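Local coordinates for multidrug resistance protein (Vibrio cholerae, PDB 1YC9) that forms a trimeric outer membrane channel of the outer membrane factor family through which drugs leave the cell in multidrug efflux, at the interface of chains A and B. Residues are numbered along the deposited sequence; one frame, centred on the assembly and turned at random. Chains: chain A/B, multidrug resistance protein.

The interface of chains A and B. Residues chain A 379-380, 382-383, 386, 403-404, 407; chain B 188-190, 193-194, 197.
VceC is an outer membrane factor, whose trimer joins a beta-barrel to a long alpha-helical tunnel. This patch lies near the tip of the helical part, at the end far from the barrel. Helix 189-223 of chain B packs over helix 326-391 of chain A and reaches helix 398-433 through B:Gln194.

Small residues, B:Ala197 and B:Ser193, let the helices come close. B:Ala197 CB sits against the backbone at A:Ala380 and lies 3.7 Å from A:Gln379 CB. B:Ser193 CB rests on the A chain backbone, 4.0 Å from A:Ala383 CA. A:Ile386 packs against the start of the B helix. Its CG1 is anti to the carbonyl carbon, beside the backbone N (chi1 -73°), which turns CG2 to B:Gly190 and CD1 to B:Leu189. CG2 lies over B:Gly190, 3.6 Å from CA, where the lack of a side chain allows close approach. The CD1 tip meets B:Leu189 CG at 3.5 Å, and the two side chains cross at about a right angle.

B:Gln194 makes a direct but weak polar contact across and hides the most surface in the patch. CG is anti to the backbone N (chi1 -164°) and the chain bends at chi2 (68°). The amide end therefore passes A:Ala383 CB and enters between the two A helices. OE1 faces A:Ala404, 3.4 Å from CA. NE2 makes a weak, bent hydrogen bond to A:Ser407 OG at 3.2 Å.

A water links A:Gln379 OE1, 2.8 Å away, to B:Ser193 OG. The bend at chi2 of A:Gln379 brings its amide alongside B:Ser193. B:Ser193 OG also donates to B:Leu189 O, one turn back, from above the carbonyl plane, which should fix its rotation. B:Thr188 OG1 caps the B helix by accepting from B:Gly190 N at 2.9 Å.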
# COMPACT_ATOMS: atom_id res chain seq x y z
N GLN A 379 -28.14 -14.60 -33.97
CA GLN A 379 -27.93 -15.77 -34.81
C GLN A 379 -27.93 -17.06 -34.03
O GLN A 379 -28.44 -18.07 -34.50
CB GLN A 379 -26.65 -15.66 -35.60
CG GLN A 379 -26.59 -14.47 -36.46
CD GLN A 379 -27.38 -14.58 -37.72
OE1 GLN A 379 -28.01 -15.61 -37.99
NE2 GLN A 379 -27.27 -13.55 -38.55
N ALA A 380 -27.42 -17.02 -32.80
CA ALA A 380 -27.48 -18.21 -31.98
C ALA A 380 -28.94 -18.51 -31.58
O ALA A 380 -29.33 -19.69 -31.43
CB ALA A 380 -26.57 -17.99 -30.71
N GLN A 382 -31.63 -17.81 -33.38
CA GLN A 382 -32.16 -18.49 -34.57
C GLN A 382 -31.71 -19.93 -34.68
O GLN A 382 -32.51 -20.85 -34.94
CB GLN A 382 -31.77 -17.74 -35.85
CG GLN A 382 -32.53 -18.28 -37.09
N ALA A 383 -30.42 -20.18 -34.46
CA ALA A 383 -29.91 -21.53 -34.49
C ALA A 383 -30.64 -22.45 -33.54
O ALA A 383 -30.97 -23.56 -33.93
CB ALA A 383 -28.41 -21.57 -34.25
N ILE A 386 -34.34 -23.08 -34.70
CA ILE A 386 -34.38 -24.06 -35.75
C ILE A 386 -34.04 -25.44 -35.20
O ILE A 386 -34.65 -26.42 -35.58
CB ILE A 386 -33.45 -23.70 -36.92
CG1 ILE A 386 -34.05 -22.56 -37.73
CG2 ILE A 386 -33.22 -24.86 -37.82
CD1 ILE A 386 -33.04 -21.65 -38.32
N VAL A 403 -25.72 -27.62 -28.31
CA VAL A 403 -24.68 -26.74 -28.83
C VAL A 403 -25.23 -25.35 -29.04
O VAL A 403 -24.60 -24.37 -28.64
CB VAL A 403 -24.03 -27.33 -30.09
CG1 VAL A 403 -23.15 -26.33 -30.81
CG2 VAL A 403 -23.22 -28.58 -29.75
N ALA A 404 -26.44 -25.27 -29.59
CA ALA A 404 -27.08 -24.00 -29.77
C ALA A 404 -27.46 -23.31 -28.46
O ALA A 404 -27.31 -22.13 -28.32
CB ALA A 404 -28.34 -24.17 -30.67
N SER A 407 -24.18 -21.94 -26.90
CA SER A 407 -23.72 -20.81 -27.68
C SER A 407 -24.58 -19.60 -27.37
O SER A 407 -24.03 -18.50 -27.14
CB SER A 407 -23.72 -21.16 -29.18
OG SER A 407 -23.63 -19.97 -29.96
N THR B 188 -28.94 -26.99 -43.84
CA THR B 188 -30.04 -26.38 -43.11
C THR B 188 -29.75 -24.93 -42.75
O THR B 188 -28.61 -24.47 -42.82
CB THR B 188 -30.36 -27.19 -41.84
OG1 THR B 188 -31.02 -26.34 -40.89
CG2 THR B 188 -29.08 -27.58 -41.12
N LEU B 189 -30.81 -24.21 -42.38
CA LEU B 189 -30.71 -22.82 -41.94
C LEU B 189 -30.08 -22.74 -40.52
O LEU B 189 -29.43 -21.78 -40.18
CB LEU B 189 -32.09 -22.16 -41.93
CG LEU B 189 -32.14 -20.68 -41.60
CD1 LEU B 189 -31.21 -19.79 -42.43
CD2 LEU B 189 -33.56 -20.16 -41.74
N GLY B 190 -30.33 -23.77 -39.72
CA GLY B 190 -29.75 -23.94 -38.40
C GLY B 190 -28.25 -23.88 -38.42
O GLY B 190 -27.65 -23.15 -37.64
N SER B 193 -27.10 -20.44 -39.38
CA SER B 193 -27.30 -19.46 -38.33
C SER B 193 -26.20 -19.65 -37.25
O SER B 193 -25.67 -18.68 -36.74
CB SER B 193 -28.67 -19.58 -37.70
OG SER B 193 -29.69 -19.27 -38.66
N GLN B 194 -25.87 -20.89 -36.97
CA GLN B 194 -24.85 -21.23 -35.99
C GLN B 194 -23.51 -20.70 -36.44
O GLN B 194 -22.79 -20.09 -35.63
CB GLN B 194 -24.79 -22.73 -35.77
CG GLN B 194 -24.04 -23.14 -34.51
CD GLN B 194 -24.75 -22.75 -33.25
OE1 GLN B 194 -25.64 -23.43 -32.83
NE2 GLN B 194 -24.36 -21.61 -32.66
N ALA B 197 -23.31 -17.09 -36.02
CA ALA B 197 -23.18 -16.77 -34.61
C ALA B 197 -21.70 -16.95 -34.19
O ALA B 197 -21.10 -16.03 -33.57
CB ALA B 197 -24.06 -17.65 -33.80
O HOH W 1 -29.39 -17.15 -39.89